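Local coordinates for protein Ser-thr phosphatase MSPP (Mycobacterium smegmatis, PDB 2JFR) that probably removes phosphate from phosphoserine and phosphothreonine in proteins as a metal-dependent phosphatase of the PPM (PP2C) family, at residues I30-G42 with E84-F98. Residues are numbered along the deposited sequence; the frame is centred on the assembly and turned at random.
Sequences ILYAVADGFGARG and EPTVSGTTLTAVAVF. With MG (magnesium ion), chain B; MN (manganese (II) ion), chain C.
Asp-36 and Thr-91 meet where strand 89-96 is briefly broken, although its antiparallel register with strand 31-38 is kept. The backbone N of Asp-36 bonds not to a carbonyl but to Thr-91 OG1 (2.8 Å), a hydroxyl also hydrogen-bonded to Ser-113 OG, while Thr-91 N returns to Asp-36 O from 45° above the carbonyl plane. From there the Asp-36 side chain runs to the metals. Asp-36 CB lies 3.2 Å from Thr-91 OG1; CG, anti to the backbone N (chi1 178°), carries the carboxylate off the strand, and the two oxygens part, Asp-36 OD1 binding magnesium at 2.0 Å and OD2 manganese at 2.1 Å. Gly-37 O is a further magnesium ligand, and Asp-186 and Asp-224 share the manganese, giving the two-metal centre characteristic of PPM phosphatases. Beyond it, Gly-89 covers one face of the Phe-38 ring, its N 3.6 Å above the ring centre and its CA in a CH-pi contact. Ser-88 OG accepts a bond from Arg-41 N (2.9 Å), tying the turn before helix 42-59 to the residue ahead of strand 89-96. Arg-41 NH1 forms a salt bridge with Glu-84 OE2 (2.8 Å) in one conformer; both side chains have another. Leu-31 and Leu-92 pack against helices 42-59 and 63-81, whereas Tyr-32 and Val-34 face strand 226-233 of the other sheet, placing the pair inside the PP2C beta-sandwich.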
ATOM      1  N   ILE A  30      14.554   5.973   0.213  1.00 22.64           N
ATOM      2  CA  ILE A  30      14.312   4.551  -0.117  0.77 18.17           C
ATOM      3  C   ILE A  30      12.998   4.061   0.495  1.00 16.05           C
ATOM      4  O   ILE A  30      12.716   2.872   0.336  1.00 15.72           O
ATOM      5  CB  ILE A  30      15.491   3.667   0.343  0.77 17.57           C
ATOM      6  CG1 ILE A  30      15.640   3.594   1.863  0.77 18.07           C
ATOM      7  CG2 ILE A  30      16.740   4.163  -0.346  0.77 21.03           C
ATOM      8  CD1 ILE A  30      16.553   2.446   2.264  0.77 17.76           C
ATOM      9  N   LEU A  31      12.247   4.929   1.162  1.00 16.46           N
ATOM     10  CA  LEU A  31      11.001   4.528   1.825  1.00 15.32           C
ATOM     11  C   LEU A  31       9.785   4.990   1.026  1.00 14.75           C
ATOM     12  O   LEU A  31       9.652   6.171   0.670  1.00 16.31           O
ATOM     13  CB  LEU A  31      10.931   5.153   3.228  1.00 17.00           C
ATOM     14  CG  LEU A  31       9.705   4.779   4.035  1.00 17.10           C
ATOM     15  CD1 LEU A  31       9.684   3.295   4.371  1.00 19.65           C
ATOM     16  CD2 LEU A  31       9.625   5.615   5.316  1.00 21.87           C
ATOM     17  N   TYR A  32       8.883   4.056   0.807  1.00 13.86           N
ATOM     18  CA  TYR A  32       7.667   4.268   0.021  1.00 13.82           C
ATOM     19  C   TYR A  32       6.532   3.634   0.767  1.00 13.65           C
ATOM     20  O   TYR A  32       6.660   2.545   1.295  1.00 14.63           O
ATOM     21  CB  TYR A  32       7.810   3.644  -1.366  1.00 14.66           C
ATOM     22  CG  TYR A  32       8.973   4.263  -2.113  1.00 14.99           C
ATOM     23  CD1 TYR A  32       8.795   5.423  -2.833  1.00 15.98           C
ATOM     24  CD2 TYR A  32      10.245   3.744  -2.028  1.00 15.86           C
ATOM     25  CE1 TYR A  32       9.832   6.031  -3.493  1.00 17.56           C
ATOM     26  CE2 TYR A  32      11.316   4.390  -2.678  1.00 17.46           C
ATOM     27  CZ  TYR A  32      11.067   5.511  -3.382  1.00 18.78           C
ATOM     28  OH  TYR A  32      12.152   6.131  -4.009  1.00 24.07           O
ATOM     29  N   ALA A  33       5.347   4.276   0.780  1.00 13.55           N
ATOM     30  CA  ALA A  33       4.252   3.665   1.507  1.00 13.71           C
ATOM     31  C   ALA A  33       2.912   4.189   1.011  1.00 13.42           C
ATOM     32  O   ALA A  33       2.802   5.320   0.520  1.00 14.10           O
ATOM     33  CB  ALA A  33       4.368   3.927   3.016  1.00 14.28           C
ATOM     34  N   VAL A  34       1.908   3.366   1.223  1.00 13.40           N
ATOM     35  CA  VAL A  34       0.499   3.740   1.108  1.00 13.32           C
ATOM     36  C   VAL A  34      -0.205   3.344   2.385  1.00 13.08           C
ATOM     37  O   VAL A  34       0.031   2.274   2.932  1.00 13.93           O
ATOM     38  CB  VAL A  34      -0.158   3.072  -0.114  1.00 13.87           C
ATOM     39  CG1 VAL A  34      -1.671   3.301  -0.155  1.00 15.65           C
ATOM     40  CG2 VAL A  34       0.501   3.527  -1.397  1.00 14.57           C
ATOM     41  N   ALA A  35      -1.120   4.218   2.806  1.00 13.41           N
ATOM     42  CA  ALA A  35      -1.991   3.950   3.957  1.00 13.39           C
ATOM     43  C   ALA A  35      -3.421   4.280   3.542  1.00 13.56           C
ATOM     44  O   ALA A  35      -3.692   5.393   3.111  1.00 14.62           O
ATOM     45  CB  ALA A  35      -1.566   4.782   5.152  1.00 14.49           C
ATOM     46  N   ASP A  36      -4.304   3.311   3.674  1.00 13.65           N
ATOM     47  CA  ASP A  36      -5.718   3.493   3.329  1.00 13.36           C
ATOM     48  C   ASP A  36      -6.515   3.550   4.620  1.00 13.28           C
ATOM     49  O   ASP A  36      -6.728   2.540   5.295  1.00 13.59           O
ATOM     50  CB  ASP A  36      -6.189   2.319   2.460  1.00 13.62           C
ATOM     51  CG  ASP A  36      -7.664   2.393   2.100  1.00 13.25           C
ATOM     52  OD1 ASP A  36      -8.354   3.239   2.715  1.00 13.76           O
ATOM     53  OD2 ASP A  36      -8.077   1.613   1.226  1.00 14.10           O
ATOM     54  N   GLY A  37      -6.923   4.758   4.984  1.00 13.43           N
ATOM     55  CA  GLY A  37      -7.711   4.949   6.188  1.00 13.85           C
ATOM     56  C   GLY A  37      -9.146   4.538   6.000  1.00 13.85           C
ATOM     57  O   GLY A  37      -9.693   4.563   4.912  1.00 14.03           O
ATOM     58  N   PHE A  38      -9.785   4.230   7.130  1.00 14.20           N
ATOM     59  CA  PHE A  38     -11.180   3.907   7.189  1.00 14.60           C
ATOM     60  C   PHE A  38     -11.802   4.518   8.433  1.00 14.79           C
ATOM     61  O   PHE A  38     -11.100   4.749   9.425  1.00 15.34           O
ATOM     62  CB  PHE A  38     -11.459   2.400   7.150  1.00 15.06           C
ATOM     63  CG  PHE A  38     -11.042   1.634   8.364  1.00 15.99           C
ATOM     64  CD1 PHE A  38     -11.908   1.502   9.459  1.00 17.91           C
ATOM     65  CD2 PHE A  38      -9.757   1.070   8.414  1.00 18.06           C
ATOM     66  CE1 PHE A  38     -11.566   0.824  10.587  1.00 20.84           C
ATOM     67  CE2 PHE A  38      -9.438   0.350   9.616  1.00 20.58           C
ATOM     68  CZ  PHE A  38     -10.369   0.273  10.668  1.00 22.22           C
ATOM     69  N   GLY A  39     -13.101   4.655   8.406  1.00 15.51           N
ATOM     70  CA  GLY A  39     -13.872   5.162   9.505  1.00 16.41           C
ATOM     71  C   GLY A  39     -14.008   6.680   9.427  1.00 16.59           C
ATOM     72  O   GLY A  39     -13.492   7.355   8.557  1.00 16.97           O
ATOM     73  N   ALA A  40     -14.743   7.194  10.435  1.00 17.53           N
ATOM     74  CA  ALA A  40     -15.020   8.633  10.463  1.00 19.26           C
ATOM     75  C   ALA A  40     -13.770   9.466  10.498  1.00 18.21           C
ATOM     76  O   ALA A  40     -13.785  10.600  10.022  1.00 21.29           O
ATOM     77  CB  ALA A  40     -15.883   8.974  11.671  1.00 25.17           C
ATOM     78  N   ARG A  41     -12.691   8.940  11.070  1.00 17.29           N
ATOM     79  CA  ARG A  41     -11.446   9.664  11.146  0.56 17.20           C
ATOM     80  C   ARG A  41     -10.342   8.881  10.390  1.00 15.93           C
ATOM     81  O   ARG A  41      -9.164   8.982  10.723  1.00 16.88           O
ATOM     82  CB  ARG A  41     -11.060   9.954  12.583  0.56 16.71           C
ATOM     83  CG  ARG A  41     -11.943  10.927  13.308  0.56 18.46           C
ATOM     84  CD  ARG A  41     -11.671  11.189  14.772  0.56 19.58           C
ATOM     85  NE  ARG A  41     -10.417  11.887  14.950  0.56 19.19           N
ATOM     86  CZ  ARG A  41      -9.795  12.213  16.049  0.56 19.00           C
ATOM     87  NH1 ARG A  41     -10.340  11.909  17.212  0.56 21.27           N
ATOM     88  NH2 ARG A  41      -8.637  12.846  16.064  0.56 19.97           N
ATOM     89  N   GLY A  42     -10.748   8.209   9.326  1.00 15.78           N
ATOM     90  CA  GLY A  42      -9.745   7.472   8.558  1.00 15.44           C
ATOM     91  C   GLY A  42      -8.667   8.348   7.941  1.00 15.12           C
ATOM     92  O   GLY A  42      -7.520   7.898   7.799  1.00 15.61           O
ATOM     93  N   GLU A  84     -12.646   7.089  20.319  1.00 28.07           N
ATOM     94  CA  GLU A  84     -13.800   7.489  19.516  0.80 26.88           C
ATOM     95  C   GLU A  84     -14.910   6.495  19.652  1.00 25.34           C
ATOM     96  O   GLU A  84     -14.648   5.319  19.964  1.00 26.10           O
ATOM     97  CB  GLU A  84     -13.373   7.587  18.053  0.80 23.52           C
ATOM     98  CG  GLU A  84     -12.578   8.793  17.752  0.80 25.85           C
ATOM     99  CD  GLU A  84     -13.388  10.065  17.481  0.80 29.98           C
ATOM    100  OE1 GLU A  84     -14.465  10.127  16.785  0.80 40.23           O
ATOM    101  OE2 GLU A  84     -12.878  10.998  18.026  0.80 32.09           O
ATOM    102  N   PRO A  85     -16.155   6.915  19.381  1.00 27.60           N
ATOM    103  CA  PRO A  85     -17.292   6.029  19.548  1.00 27.95           C
ATOM    104  C   PRO A  85     -17.445   5.006  18.518  1.00 24.34           C
ATOM    105  O   PRO A  85     -18.241   4.065  18.685  1.00 29.23           O
ATOM    106  CB  PRO A  85     -18.475   7.034  19.483  1.00 32.01           C
ATOM    107  CG  PRO A  85     -18.029   8.227  18.714  1.00 36.47           C
ATOM    108  CD  PRO A  85     -16.571   8.293  19.056  1.00 32.88           C
ATOM    109  N   THR A  86     -16.719   5.139  17.392  1.00 23.58           N
ATOM    110  CA  THR A  86     -16.662   4.101  16.368  1.00 21.63           C
ATOM    111  C   THR A  86     -15.170   3.960  16.003  1.00 19.92           C
ATOM    112  O   THR A  86     -14.394   4.837  16.325  1.00 21.82           O
ATOM    113  CB  THR A  86     -17.512   4.335  15.109  1.00 22.31           C
ATOM    114  OG1 THR A  86     -17.084   5.520  14.496  1.00 27.34           O
ATOM    115  CG2 THR A  86     -18.968   4.491  15.478  1.00 27.33           C
ATOM    116  N   VAL A  87     -14.874   2.860  15.380  1.00 19.31           N
ATOM    117  CA  VAL A  87     -13.527   2.518  15.079  1.00 17.27           C
ATOM    118  C   VAL A  87     -13.073   3.194  13.755  1.00 16.59           C
ATOM    119  O   VAL A  87     -13.737   3.061  12.727  1.00 18.25           O
ATOM    120  CB  VAL A  87     -13.349   0.990  14.975  1.00 18.78           C
ATOM    121  CG1 VAL A  87     -11.938   0.606  14.575  1.00 20.28           C
ATOM    122  CG2 VAL A  87     -13.725   0.346  16.341  1.00 21.42           C
ATOM    123  N   SER A  88     -11.944   3.885  13.817  1.00 16.34           N
ATOM    124  CA  SER A  88     -11.190   4.350  12.657  1.00 16.16           C
ATOM    125  C   SER A  88      -9.783   3.756  12.750  1.00 15.85           C
ATOM    126  O   SER A  88      -9.246   3.494  13.812  1.00 17.84           O
ATOM    127  CB  SER A  88     -11.109   5.852  12.591  1.00 17.15           C
ATOM    128  OG  SER A  88     -12.415   6.414  12.391  1.00 17.96           O
ATOM    129  N   GLY A  89      -9.184   3.569  11.591  1.00 14.97           N
ATOM    130  CA  GLY A  89      -7.835   3.010  11.542  1.00 15.02           C
ATOM    131  C   GLY A  89      -7.363   3.109  10.122  1.00 14.28           C
ATOM    132  O   GLY A  89      -7.918   3.829   9.279  1.00 14.35           O
ATOM    133  N   THR A  90      -6.289   2.358   9.806  1.00 14.17           N
ATOM    134  CA  THR A  90      -5.721   2.427   8.472  1.00 14.08           C
ATOM    135  C   THR A  90      -4.987   1.160   8.140  1.00 13.54           C
ATOM    136  O   THR A  90      -4.457   0.479   8.993  1.00 14.45           O
ATOM    137  CB  THR A  90      -4.772   3.657   8.355  1.00 13.93           C
ATOM    138  OG1 THR A  90      -4.359   3.838   7.002  1.00 13.81           O
ATOM    139  CG2 THR A  90      -3.597   3.595   9.288  1.00 14.93           C
ATOM    140  N   THR A  91      -4.928   0.882   6.850  1.00 13.26           N
ATOM    141  CA  THR A  91      -3.936  -0.049   6.330  1.00 13.65           C
ATOM    142  C   THR A  91      -2.591   0.632   6.307  1.00 13.55           C
ATOM    143  O   THR A  91      -2.485   1.878   6.360  1.00 13.81           O
ATOM    144  CB  THR A  91      -4.291  -0.556   4.952  1.00 13.87           C
ATOM    145  OG1 THR A  91      -4.007   0.508   4.045  1.00 14.00           O
ATOM    146  CG2 THR A  91      -5.712  -1.025   4.811  1.00 14.67           C
ATOM    147  N   LEU A  92      -1.530  -0.150   6.120  1.00 13.75           N
ATOM    148  CA  LEU A  92      -0.232   0.406   5.820  0.79 13.85           C
ATOM    149  C   LEU A  92       0.559  -0.627   5.073  1.00 13.56           C
ATOM    150  O   LEU A  92       0.703  -1.761   5.539  1.00 14.76           O
ATOM    151  CB  LEU A  92       0.497   0.778   7.099  0.79 14.32           C
ATOM    152  CG  LEU A  92       1.946   1.327   6.888  0.79 16.53           C
ATOM    153  CD1 LEU A  92       1.935   2.599   6.107  0.79 16.19           C
ATOM    154  CD2 LEU A  92       2.646   1.506   8.246  0.79 19.94           C
ATOM    155  N   THR A  93       1.127  -0.230   3.918  1.00 13.51           N
ATOM    156  CA  THR A  93       2.096  -1.035   3.208  1.00 13.37           C
ATOM    157  C   THR A  93       3.307  -0.143   2.968  1.00 13.74           C
ATOM    158  O   THR A  93       3.158   0.902   2.322  1.00 14.40           O
ATOM    159  CB  THR A  93       1.563  -1.578   1.908  1.00 13.83           C
ATOM    160  OG1 THR A  93       0.499  -2.452   2.255  1.00 14.60           O
ATOM    161  CG2 THR A  93       2.611  -2.314   1.106  1.00 14.63           C
ATOM    162  N   ALA A  94       4.433  -0.546   3.506  1.00 13.99           N
ATOM    163  CA  ALA A  94       5.672   0.224   3.401  1.00 14.68           C
ATOM    164  C   ALA A  94       6.731  -0.648   2.736  1.00 14.97           C
ATOM    165  O   ALA A  94       6.879  -1.838   3.057  1.00 15.98           O
ATOM    166  CB  ALA A  94       6.135   0.656   4.785  1.00 16.46           C
ATOM    167  N   VAL A  95       7.456  -0.043   1.837  1.00 14.60           N
ATOM    168  CA  VAL A  95       8.601  -0.645   1.164  1.00 14.33           C
ATOM    169  C   VAL A  95       9.822   0.169   1.465  1.00 14.23           C
ATOM    170  O   VAL A  95       9.821   1.381   1.309  1.00 14.95           O
ATOM    171  CB  VAL A  95       8.358  -0.691  -0.363  1.00 15.28           C
ATOM    172  CG1 VAL A  95       9.627  -1.064  -1.101  1.00 16.53           C
ATOM    173  CG2 VAL A  95       7.221  -1.638  -0.704  1.00 17.07           C
ATOM    174  N   ALA A  96      10.895  -0.508   1.888  1.00 14.44           N
ATOM    175  CA  ALA A  96      12.192   0.104   2.004  1.00 14.46           C
ATOM    176  C   ALA A  96      13.115  -0.583   1.011  1.00 14.48           C
ATOM    177  O   ALA A  96      13.337  -1.793   1.107  1.00 14.60           O
ATOM    178  CB  ALA A  96      12.754   0.013   3.407  1.00 16.26           C
ATOM    179  N   VAL A  97      13.647   0.195   0.063  1.00 14.69           N
ATOM    180  CA  VAL A  97      14.508  -0.370  -0.972  1.00 14.89           C
ATOM    181  C   VAL A  97      15.945  -0.398  -0.443  1.00 15.07           C
ATOM    182  O   VAL A  97      16.822   0.352  -0.899  1.00 16.68           O
ATOM    183  CB  VAL A  97      14.375   0.339  -2.316  1.00 15.74           C
ATOM    184  CG1 VAL A  97      15.119  -0.424  -3.370  1.00 17.71           C
ATOM    185  CG2 VAL A  97      12.899   0.512  -2.697  1.00 17.03           C
ATOM    186  N   PHE A  98      16.166  -1.234   0.554  1.00 15.08           N
ATOM    187  CA  PHE A  98      17.493  -1.405   1.130  1.00 15.36           C
ATOM    188  C   PHE A  98      18.456  -2.053   0.142  1.00 15.07           C
ATOM    189  O   PHE A  98      18.060  -2.891  -0.667  1.00 16.12           O
ATOM    190  CB  PHE A  98      17.425  -2.311   2.347  1.00 15.53           C
ATOM    191  CG  PHE A  98      16.645  -1.817   3.527  1.00 15.11           C
ATOM    192  CD1 PHE A  98      17.016  -0.644   4.163  1.00 16.54           C
ATOM    193  CD2 PHE A  98      15.574  -2.528   4.033  1.00 15.52           C
ATOM    194  CE1 PHE A  98      16.318  -0.219   5.280  1.00 17.57           C
ATOM    195  CE2 PHE A  98      14.893  -2.144   5.180  1.00 16.36           C
ATOM    196  CZ  PHE A  98      15.297  -0.981   5.792  1.00 16.96           C
TER
HETATM  197 MG    MG B1234     -10.160   4.060   2.957  0.99 13.88          MG
HETATM  198 MN    MN C1235      -9.808   1.728   0.043  0.56 13.82          MN
HETATM  199  O   HOH W   1     -15.689   5.094  12.210  1.00 21.22           O
HETATM  200  O   HOH W   2     -10.936   3.288   1.141  0.83 14.57           O
HETATM  201  O   HOH W   3     -11.845   5.214   3.280  1.00 15.24           O
HETATM  202  O   HOH W   4      -9.311   5.639   1.918  1.00 14.25           O
HETATM  203  O   HOH W   5     -10.973   2.325   3.676  0.83 14.64           O
HETATM  204  O   HOH W   6     -10.892   0.480   1.262  0.83 17.85           O